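Local coordinates for NikO protein (Streptomyces tendae, PDB 4FQD) that acts as an enolpyruvyl transferase essential in nikkomycin biosynthesis and belongs to the MurA branch of the EPSP synthase family, at residues P50-C56 against D82-D88; P172-L178 against G208-H214; P400-A406 against G424-N430. The protein carries 4 engineered substitutions. Numbering follows the deposited sequence.

Contact 1 (P50-C56 against D82-D88). Engineered in segment 50-56: Arg-52 (natural residue Pro).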
loop_
_atom_site.group_PDB
_atom_site.type_symbol
_atom_site.label_atom_id
_atom_site.label_comp_id
_atom_site.label_asym_id
_atom_site.label_seq_id
_atom_site.Cartn_x
_atom_site.Cartn_y
_atom_site.Cartn_z
ATOM N N PRO A 50 -8.125 43.345 5.896
ATOM C CA PRO A 50 -6.740 43.070 5.505
ATOM C C PRO A 50 -6.208 41.801 6.163
ATOM O O PRO A 50 -6.460 41.562 7.344
ATOM C CB PRO A 50 -5.980 44.296 6.026
ATOM C CG PRO A 50 -6.821 44.813 7.143
ATOM C CD PRO A 50 -8.236 44.561 6.721
ATOM N N VAL A 51 -5.483 40.996 5.395
ATOM C CA VAL A 51 -4.893 39.769 5.913
ATOM C C VAL A 51 -3.377 39.793 5.755
ATOM O O VAL A 51 -2.861 39.785 4.637
ATOM C CB VAL A 51 -5.461 38.527 5.200
ATOM C CG1 VAL A 51 -4.736 37.269 5.661
ATOM C CG2 VAL A 51 -6.954 38.413 5.452
ATOM N N ARG A 52 -2.670 39.832 6.879
ATOM C CA ARG A 52 -1.213 39.848 6.858
ATOM C C ARG A 52 -0.646 38.437 6.938
ATOM O O ARG A 52 -0.829 37.738 7.935
ATOM C CB ARG A 52 -0.659 40.705 7.996
ATOM C CG ARG A 52 0.852 40.828 7.969
ATOM C CD ARG A 52 1.377 41.714 9.082
ATOM N NE ARG A 52 2.819 41.910 8.960
ATOM C CZ ARG A 52 3.562 42.575 9.837
ATOM N NH1 ARG A 52 3.001 43.111 10.913
ATOM N NH2 ARG A 52 4.868 42.701 9.641
ATOM N N ILE A 53 0.049 38.027 5.884
ATOM C CA ILE A 53 0.585 36.676 5.798
ATOM C C ILE A 53 2.098 36.663 5.979
ATOM O O ILE A 53 2.846 37.025 5.070
ATOM C CB ILE A 53 0.236 36.028 4.446
ATOM C CG1 ILE A 53 -1.262 36.160 4.163
ATOM C CG2 ILE A 53 0.660 34.572 4.428
ATOM C CD1 ILE A 53 -1.680 35.616 2.816
ATOM N N GLU A 54 2.547 36.246 7.158
ATOM C CA GLU A 54 3.975 36.147 7.435
ATOM C C GLU A 54 4.517 34.801 6.970
ATOM O O GLU A 54 3.749 33.865 6.737
ATOM C CB GLU A 54 4.254 36.352 8.923
ATOM C CG GLU A 54 3.699 37.651 9.475
ATOM C CD GLU A 54 4.622 38.291 10.492
ATOM O OE1 GLU A 54 5.809 37.907 10.541
ATOM O OE2 GLU A 54 4.161 39.179 11.238
ATOM N N ASN A 55 5.838 34.713 6.844
ATOM C CA ASN A 55 6.498 33.527 6.308
ATOM C C ASN A 55 5.912 33.145 4.952
ATOM O O ASN A 55 5.614 31.981 4.693
ATOM C CB ASN A 55 6.410 32.353 7.291
ATOM C CG ASN A 55 7.336 31.206 6.921
ATOM O OD1 ASN A 55 8.419 31.418 6.376
ATOM N ND2 ASN A 55 6.905 29.983 7.207
ATOM N N CYS A 56 5.729 34.144 4.095
ATOM C CA CYS A 56 5.170 33.916 2.771
ATOM C C CYS A 56 6.274 33.607 1.768
ATOM O O CYS A 56 7.241 34.359 1.652
ATOM C CB CYS A 56 4.357 35.127 2.309
ATOM S SG CYS A 56 3.611 34.939 0.673
ATOM N N ASP A 82 11.011 40.887 4.625
ATOM C CA ASP A 82 10.578 40.078 5.760
ATOM C C ASP A 82 9.575 39.010 5.334
ATOM O O ASP A 82 8.913 38.401 6.176
ATOM C CB ASP A 82 10.000 40.956 6.875
ATOM C CG ASP A 82 8.828 41.794 6.412
ATOM O OD1 ASP A 82 8.747 42.073 5.199
ATOM O OD2 ASP A 82 7.994 42.178 7.258
ATOM N N GLU A 83 9.477 38.792 4.025
ATOM C CA GLU A 83 8.617 37.755 3.454
ATOM C C GLU A 83 7.178 37.849 3.948
ATOM O O GLU A 83 6.615 36.873 4.443
ATOM C CB GLU A 83 9.190 36.365 3.736
ATOM C CG GLU A 83 10.622 36.190 3.262
ATOM C CD GLU A 83 11.054 34.739 3.231
ATOM O OE1 GLU A 83 11.398 34.192 4.301
ATOM O OE2 GLU A 83 11.048 34.143 2.134
ATOM N N THR A 84 6.590 39.032 3.810
ATOM C CA THR A 84 5.239 39.279 4.295
ATOM C C THR A 84 4.298 39.669 3.161
ATOM O O THR A 84 4.566 40.608 2.412
ATOM C CB THR A 84 5.225 40.380 5.370
ATOM O OG1 THR A 84 6.033 39.975 6.482
ATOM C CG2 THR A 84 3.808 40.639 5.848
ATOM N N PHE A 85 3.195 38.938 3.042
ATOM C CA PHE A 85 2.200 39.203 2.014
ATOM C C PHE A 85 0.950 39.799 2.646
ATOM O O PHE A 85 0.281 39.149 3.448
ATOM C CB PHE A 85 1.836 37.909 1.284
ATOM C CG PHE A 85 1.144 38.123 -0.032
ATOM C CD1 PHE A 85 1.253 39.331 -0.703
ATOM C CD2 PHE A 85 0.379 37.116 -0.597
ATOM C CE1 PHE A 85 0.616 39.528 -1.915
ATOM C CE2 PHE A 85 -0.262 37.307 -1.808
ATOM C CZ PHE A 85 -0.143 38.514 -2.468
ATOM N N THR A 86 0.640 41.040 2.286
ATOM C CA THR A 86 -0.547 41.707 2.809
ATOM C C THR A 86 -1.585 41.936 1.715
ATOM O O THR A 86 -1.326 42.637 0.737
ATOM C CB THR A 86 -0.198 43.053 3.468
ATOM O OG1 THR A 86 0.712 42.834 4.554
ATOM C CG2 THR A 86 -1.456 43.724 3.998
ATOM N N VAL A 87 -2.758 41.338 1.887
ATOM C CA VAL A 87 -3.839 41.470 0.918
ATOM C C VAL A 87 -5.093 42.047 1.568
ATOM O O VAL A 87 -5.266 41.967 2.785
ATOM C CB VAL A 87 -4.189 40.115 0.275
ATOM C CG1 VAL A 87 -3.015 39.590 -0.540
ATOM C CG2 VAL A 87 -4.598 39.114 1.345
ATOM N N ASP A 88 -5.962 42.633 0.750
ATOM C CA ASP A 88 -7.220 43.192 1.230
ATOM C C ASP A 88 -8.234 43.225 0.090
ATOM O O ASP A 88 -8.047 43.935 -0.899
ATOM C CB ASP A 88 -7.008 44.600 1.789
ATOM C CG ASP A 88 -8.156 45.059 2.674
ATOM O OD1 ASP A 88 -9.249 44.458 2.602
ATOM O OD2 ASP A 88 -7.965 46.024 3.442
HETATM O O HOH W 1 10.458 32.507 7.179
#

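Contact 2 (P172-L178 against G208-H214)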
loop_
_atom_site.group_PDB
_atom_site.type_symbol
_atom_site.label_atom_id
_atom_site.label_comp_id
_atom_site.label_asym_id
_atom_site.label_seq_id
_atom_site.Cartn_x
_atom_site.Cartn_y
_atom_site.Cartn_z
ATOM N N PRO A 172 -27.238 26.862 1.873
ATOM C CA PRO A 172 -26.432 25.891 2.619
ATOM C C PRO A 172 -26.758 24.464 2.194
ATOM O O PRO A 172 -27.784 24.227 1.556
ATOM C CB PRO A 172 -26.858 26.126 4.071
ATOM C CG PRO A 172 -28.229 26.697 3.971
ATOM C CD PRO A 172 -28.201 27.559 2.744
ATOM N N CYS A 173 -25.870 23.531 2.527
ATOM C CA CYS A 173 -26.026 22.140 2.114
ATOM C C CYS A 173 -25.292 21.187 3.064
ATOM O O CYS A 173 -24.422 21.605 3.828
ATOM C CB CYS A 173 -25.524 21.960 0.677
ATOM S SG CYS A 173 -25.836 20.331 -0.037
ATOM N N THR A 174 -25.656 19.909 3.019
ATOM C CA THR A 174 -24.985 18.888 3.811
ATOM C C THR A 174 -24.269 17.925 2.873
ATOM O O THR A 174 -24.911 17.157 2.157
ATOM C CB THR A 174 -25.989 18.103 4.669
ATOM O OG1 THR A 174 -26.699 19.011 5.520
ATOM C CG2 THR A 174 -25.274 17.060 5.519
ATOM N N ILE A 175 -22.941 17.971 2.870
ATOM C CA ILE A 175 -22.159 17.184 1.923
ATOM C C ILE A 175 -21.220 16.197 2.604
ATOM O O ILE A 175 -20.534 16.540 3.567
ATOM C CB ILE A 175 -21.299 18.085 1.017
ATOM C CG1 ILE A 175 -22.097 19.298 0.534
ATOM C CG2 ILE A 175 -20.748 17.290 -0.158
ATOM C CD1 ILE A 175 -21.278 20.261 -0.304
ATOM N N ASP A 176 -21.192 14.971 2.092
ATOM C CA ASP A 176 -20.184 14.001 2.489
ATOM C C ASP A 176 -19.029 14.109 1.501
ATOM O O ASP A 176 -19.198 13.842 0.313
ATOM C CB ASP A 176 -20.765 12.587 2.472
ATOM C CG ASP A 176 -19.909 11.594 3.238
ATOM O OD1 ASP A 176 -18.696 11.842 3.401
ATOM O OD2 ASP A 176 -20.454 10.559 3.677
ATOM N N MET A 177 -17.858 14.502 1.994
ATOM C CA MET A 177 -16.704 14.742 1.128
ATOM C C MET A 177 -16.167 13.479 0.463
ATOM O O MET A 177 -15.344 13.557 -0.450
ATOM C CB MET A 177 -15.590 15.453 1.896
ATOM C CG MET A 177 -15.941 16.876 2.267
ATOM S SD MET A 177 -16.307 17.833 0.786
ATOM C CE MET A 177 -17.747 18.734 1.317
ATOM N N LEU A 178 -16.632 12.319 0.915
ATOM C CA LEU A 178 -16.238 11.056 0.300
ATOM C C LEU A 178 -16.843 10.918 -1.095
ATOM O O LEU A 178 -16.459 10.041 -1.869
ATOM C CB LEU A 178 -16.643 9.874 1.181
ATOM C CG LEU A 178 -15.979 9.823 2.559
ATOM C CD1 LEU A 178 -16.324 8.531 3.281
ATOM C CD2 LEU A 178 -14.474 9.989 2.433
ATOM N N GLY A 208 -26.623 30.421 6.175
ATOM C CA GLY A 208 -27.184 29.152 6.597
ATOM C C GLY A 208 -26.143 28.189 7.132
ATOM O O GLY A 208 -24.943 28.460 7.077
ATOM N N THR A 209 -26.607 27.057 7.650
ATOM C CA THR A 209 -25.719 26.062 8.239
ATOM C C THR A 209 -25.283 25.011 7.223
ATOM O O THR A 209 -26.106 24.263 6.696
ATOM C CB THR A 209 -26.380 25.360 9.439
ATOM O OG1 THR A 209 -26.602 26.312 10.487
ATOM C CG2 THR A 209 -25.491 24.244 9.958
ATOM N N THR A 210 -23.984 24.965 6.955
ATOM C CA THR A 210 -23.418 23.973 6.052
ATOM C C THR A 210 -22.639 22.933 6.850
ATOM O O THR A 210 -21.817 23.277 7.699
ATOM C CB THR A 210 -22.494 24.627 5.004
ATOM O OG1 THR A 210 -23.264 25.494 4.160
ATOM C CG2 THR A 210 -21.816 23.573 4.146
ATOM N N THR A 211 -22.907 21.660 6.580
ATOM C CA THR A 211 -22.254 20.575 7.301
ATOM C C THR A 211 -21.442 19.691 6.362
ATOM O O THR A 211 -21.985 19.093 5.433
ATOM C CB THR A 211 -23.276 19.710 8.058
ATOM O OG1 THR A 211 -24.072 20.544 8.910
ATOM C CG2 THR A 211 -22.568 18.659 8.899
ATOM N N LEU A 212 -20.139 19.609 6.612
ATOM C CA LEU A 212 -19.248 18.815 5.775
ATOM C C LEU A 212 -18.828 17.533 6.481
ATOM O O LEU A 212 -18.526 17.537 7.675
ATOM C CB LEU A 212 -18.017 19.631 5.378
ATOM C CG LEU A 212 -18.300 21.010 4.781
ATOM C CD1 LEU A 212 -17.015 21.665 4.295
ATOM C CD2 LEU A 212 -19.324 20.917 3.659
ATOM N N GLN A 213 -18.804 16.434 5.735
ATOM C CA GLN A 213 -18.503 15.130 6.311
ATOM C C GLN A 213 -17.223 14.532 5.741
ATOM O O GLN A 213 -16.991 14.591 4.536
ATOM C CB GLN A 213 -19.667 14.173 6.070
ATOM C CG GLN A 213 -19.895 13.225 7.209
ATOM C CD GLN A 213 -20.382 13.938 8.452
ATOM O OE1 GLN A 213 -20.006 13.585 9.568
ATOM N NE2 GLN A 213 -21.239 14.939 8.266
ATOM N N HIS A 214 -16.411 13.944 6.617
ATOM C CA HIS A 214 -15.127 13.348 6.238
ATOM C C HIS A 214 -14.238 14.308 5.449
ATOM O O HIS A 214 -13.943 14.061 4.279
ATOM C CB HIS A 214 -15.342 12.064 5.433
ATOM C CG HIS A 214 -16.236 11.067 6.104
ATOM N ND1 HIS A 214 -17.532 10.840 5.700
ATOM C CD2 HIS A 214 -16.016 10.237 7.152
ATOM C CE1 HIS A 214 -18.076 9.914 6.468
ATOM N NE2 HIS A 214 -17.178 9.532 7.359
HETATM O O HOH W 2 -26.366 21.227 7.344
#

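Contact 3 (P400-A406 against G424-N430)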
loop_
_atom_site.group_PDB
_atom_site.type_symbol
_atom_site.label_atom_id
_atom_site.label_comp_id
_atom_site.label_asym_id
_atom_site.label_seq_id
_atom_site.Cartn_x
_atom_site.Cartn_y
_atom_site.Cartn_z
ATOM N N PRO A 400 27.213 9.106 -15.156
ATOM C CA PRO A 400 27.362 10.497 -15.589
ATOM C C PRO A 400 27.178 10.648 -17.097
ATOM O O PRO A 400 27.057 9.653 -17.811
ATOM C CB PRO A 400 28.810 10.802 -15.219
ATOM C CG PRO A 400 29.508 9.500 -15.459
ATOM C CD PRO A 400 28.510 8.405 -15.137
ATOM N N GLY A 401 27.157 11.892 -17.569
ATOM C CA GLY A 401 27.081 12.172 -18.992
ATOM C C GLY A 401 25.712 11.942 -19.601
ATOM O O GLY A 401 25.600 11.574 -20.769
ATOM N N THR A 402 24.666 12.167 -18.813
ATOM C CA THR A 402 23.300 11.976 -19.288
ATOM C C THR A 402 22.569 13.303 -19.470
ATOM O O THR A 402 22.996 14.335 -18.953
ATOM C CB THR A 402 22.488 11.092 -18.324
ATOM O OG1 THR A 402 22.477 11.687 -17.020
ATOM C CG2 THR A 402 23.097 9.700 -18.235
ATOM N N ASP A 403 21.468 13.262 -20.213
ATOM C CA ASP A 403 20.613 14.430 -20.398
ATOM C C ASP A 403 19.227 14.167 -19.827
ATOM O O ASP A 403 18.407 13.493 -20.451
ATOM C CB ASP A 403 20.501 14.797 -21.877
ATOM C CG ASP A 403 21.792 15.346 -22.440
ATOM O OD1 ASP A 403 22.147 16.496 -22.103
ATOM O OD2 ASP A 403 22.447 14.634 -23.229
ATOM N N LEU A 404 18.971 14.705 -18.641
ATOM C CA LEU A 404 17.715 14.451 -17.944
ATOM C C LEU A 404 16.650 15.493 -18.266
ATOM O O LEU A 404 16.925 16.691 -18.304
ATOM C CB LEU A 404 17.947 14.381 -16.432
ATOM C CG LEU A 404 18.251 13.007 -15.824
ATOM C CD1 LEU A 404 19.355 12.290 -16.575
ATOM C CD2 LEU A 404 18.622 13.149 -14.361
ATOM N N ARG A 405 15.429 15.024 -18.499
ATOM C CA ARG A 405 14.304 15.915 -18.757
ATOM C C ARG A 405 13.272 15.818 -17.641
ATOM O O ARG A 405 12.782 14.733 -17.328
ATOM C CB ARG A 405 13.653 15.587 -20.102
ATOM C CG ARG A 405 12.395 16.395 -20.380
ATOM C CD ARG A 405 11.705 15.938 -21.654
ATOM N NE ARG A 405 10.473 16.681 -21.899
ATOM C CZ ARG A 405 10.422 17.858 -22.513
ATOM N NH1 ARG A 405 11.538 18.431 -22.939
ATOM N NH2 ARG A 405 9.258 18.467 -22.697
ATOM N N ALA A 406 12.944 16.959 -17.043
ATOM C CA ALA A 406 11.945 17.005 -15.983
ATOM C C ALA A 406 10.540 17.049 -16.571
ATOM O O ALA A 406 10.287 17.757 -17.543
ATOM C CB ALA A 406 12.182 18.203 -15.084
ATOM N N GLY A 424 30.133 13.188 -11.700
ATOM C CA GLY A 424 30.352 13.530 -13.093
ATOM C C GLY A 424 29.417 14.626 -13.564
ATOM O O GLY A 424 28.785 15.302 -12.752
ATOM N N ARG A 425 29.323 14.800 -14.878
ATOM C CA ARG A 425 28.486 15.852 -15.443
ATOM C C ARG A 425 27.110 15.331 -15.848
ATOM O O ARG A 425 26.989 14.269 -16.461
ATOM C CB ARG A 425 29.174 16.506 -16.644
ATOM C CG ARG A 425 28.643 17.894 -16.978
ATOM C CD ARG A 425 29.304 18.460 -18.226
ATOM N NE ARG A 425 28.638 18.016 -19.446
ATOM C CZ ARG A 425 27.835 18.780 -20.181
ATOM N NH1 ARG A 425 27.601 20.037 -19.825
ATOM N NH2 ARG A 425 27.270 18.290 -21.276
ATOM N N THR A 426 26.077 16.089 -15.496
ATOM C CA THR A 426 24.707 15.754 -15.867
ATOM C C THR A 426 23.954 17.024 -16.242
ATOM O O THR A 426 24.093 18.055 -15.583
ATOM C CB THR A 426 23.963 15.053 -14.711
ATOM O OG1 THR A 426 24.706 13.903 -14.286
ATOM C CG2 THR A 426 22.571 14.619 -15.146
ATOM N N THR A 427 23.164 16.953 -17.307
ATOM C CA THR A 427 22.344 18.085 -17.712
ATOM C C THR A 427 20.876 17.830 -17.398
ATOM O O THR A 427 20.384 16.710 -17.541
ATOM C CB THR A 427 22.504 18.400 -19.209
ATOM O OG1 THR A 427 22.202 17.231 -19.979
ATOM C CG2 THR A 427 23.927 18.845 -19.511
ATOM N N LEU A 428 20.183 18.876 -16.961
ATOM C CA LEU A 428 18.765 18.786 -16.643
ATOM C C LEU A 428 18.002 19.948 -17.268
ATOM O O LEU A 428 18.348 21.111 -17.059
ATOM C CB LEU A 428 18.557 18.781 -15.127
ATOM C CG LEU A 428 17.107 18.779 -14.634
ATOM C CD1 LEU A 428 16.380 17.521 -15.091
ATOM C CD2 LEU A 428 17.055 18.913 -13.120
ATOM N N ARG A 429 16.967 19.631 -18.040
ATOM C CA ARG A 429 16.129 20.667 -18.636
ATOM C C ARG A 429 14.692 20.603 -18.131
ATOM O O ARG A 429 14.333 19.698 -17.376
ATOM C CB ARG A 429 16.170 20.608 -20.163
ATOM C CG ARG A 429 15.787 19.275 -20.771
ATOM C CD ARG A 429 15.919 19.345 -22.283
ATOM N NE ARG A 429 15.550 18.096 -22.938
ATOM C CZ ARG A 429 16.411 17.133 -23.254
ATOM N NH1 ARG A 429 17.698 17.273 -22.973
ATOM N NH2 ARG A 429 15.982 16.031 -23.852
ATOM N N ASN A 430 13.883 21.568 -18.564
ATOM C CA ASN A 430 12.532 21.757 -18.041
ATOM C C ASN A 430 12.542 21.962 -16.532
ATOM O O ASN A 430 11.644 21.509 -15.824
ATOM C CB ASN A 430 11.610 20.597 -18.427
ATOM C CG ASN A 430 11.166 20.660 -19.872
ATOM O OD1 ASN A 430 10.251 19.950 -20.283
ATOM N ND2 ASN A 430 11.818 21.511 -20.655
HETATM O O HOH W 3 18.892 17.724 -20.311
#

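Contact 1 (P50-C56 against D82-D88)
In the inverse beta/alpha barrel of this enzyme, strands 50-54 and 84-88 run antiparallel as the two inner strands of a four-stranded mixed sheet, their axes 4.6 Å apart at 166°. Four backbone hydrogen bonds join the Val-51/Val-87 and Ile-53/Phe-85 pairs; Ile-53 N to Phe-85 O (2.7 Å) is the shortest. These same residues form the buried face. Branched Val-51 and Val-87 mesh, Val-51 CB lying 4.0 Å from Val-87 CG2, and rest together on the small Ala-44 of helix 34-44, while Ile-53 reaches Thr-40. Phe-85 is the large bump: its ring swings away from strand 50-54, leaving a hollow beside CB that Cys-56 fills, with SG 3.5 Å from Phe-85 CB and obliquely placed 5.0 Å from the ring centroid. A compact sulfur side chain fits that narrow gap.

The other face is largely polar. The engineered Arg-52 lies fully extended along it, passing Thr-86 and bringing NE to 3.5 Å from Thr-84 CG2; it makes long salt bridges with Asp-82 and, through charge alone, with Glu-54.

At the far end Glu-83, with positive phi, and Thr-84 form a G1 beta bulge opposite Asp-79. Strand 50-54 has ended by then, yet Asn-55, also at positive phi, turns the chain so that Cys-56 N donates to Glu-83 O at 2.9 Å.

Contact 2 (P172-L178 against G208-H214)
This is the parallel strand pairing of a beta-alpha-beta unit, strand 174-176, helix 192-204 and strand 209-213, with the two strands only 9° from parallel. Backbone hydrogen bonds weave between them: Thr-211 N to Cys-173 O (3.1 Å), Ile-175 N to Thr-211 O (3.0 Å), Gln-213 N to Ile-175 O (2.8 Å) and Met-177 N to Gln-213 O (2.7 Å). Where strand 174-176 ends, Asp-176 OD1 accepts from Leu-178 N (3.3 Å), an Asx turn, and from His-214 ND1 (2.8 Å); a carboxylate suits both donors. Leu-178 CD1 then lies over the His-214 ring, 3.8 Å from its centroid. At the opposite end a CB on Gly-208 would strike Pro-172 and jam against the preceding carbonyl oxygen. Thr-174 and Thr-211 share a water on their solvent-facing side. On the buried side flexible Met-177 extends CE to Leu-212 CD2 (3.6 Å), and both side chains pack on helix 192-204, while strand 242-248 flanks 209-213 across from 174-176, which is outermost in the sheet.

Contact 3 (P400-A406 against G424-N430)
Strands 402-405 and 425-429 are the parallel strands of a beta-alpha-beta unit whose connection is helix 409-419, and three residues account for much of their buried surface: Arg-429, Leu-404 and Asn-430. Leu-404 holds the apolar side. Its CB lies 3.8 Å from Leu-428 CD1, its CD1 4.2 Å from Thr-426 CG2, and it also packs on Leu-415 of helix 409-419 and on helix 372-378, a place that suits a bulky apolar side chain. Its backbone works too: Leu-404 N donates to Thr-427 O (2.7 Å), and Leu-404 O accepts from Arg-429 N (3.0 Å).

Arg-429 occupies the opposite, more open face. Its long side chain leans over strand 402-405 so that one face of the guanidinium rests on Arg-405 CB. The two arginines lie close, Arg-405 NH1 being 4.0 Å from Arg-429 NE, and Glu-13, in the loop just before strand 14-19, also touches Arg-429.

Asn-430 ends the pairing at positive phi, a conformation asparagine tolerates well; its CB comes within 3.3 Å of Ala-406 O and 4.2 Å of the small methyl Ala-406 CB. Glycines serve the other end: a CB on Gly-424 would strike Pro-400 CB, and Gly-401, whose positive phi favours glycine, donates from N to Arg-425 O at 2.6 Å.

From the N terminus, strand 14-19 first lies beside what will become contact 3. The chain then closes contact 1, returning through helix 60-71 and strand 75-79 to pair antiparallel with 50-54. Contact 2 follows, its loop spanned by helix 192-204, and contact 3 comes last, across helix 409-419. The three loops are in series, none enclosing or crossing another. Contacts 1 and 2 belong to separate sheets of one lobe, with centres about 30 Å apart, and strand 257-260 later joins the sheet of contact 1. Contact 3 lies in the other lobe, its centre about 48 Å from that of contact 2, in a sheet that includes strands 14-19 and 451-456, near the two ends of the modelled chain.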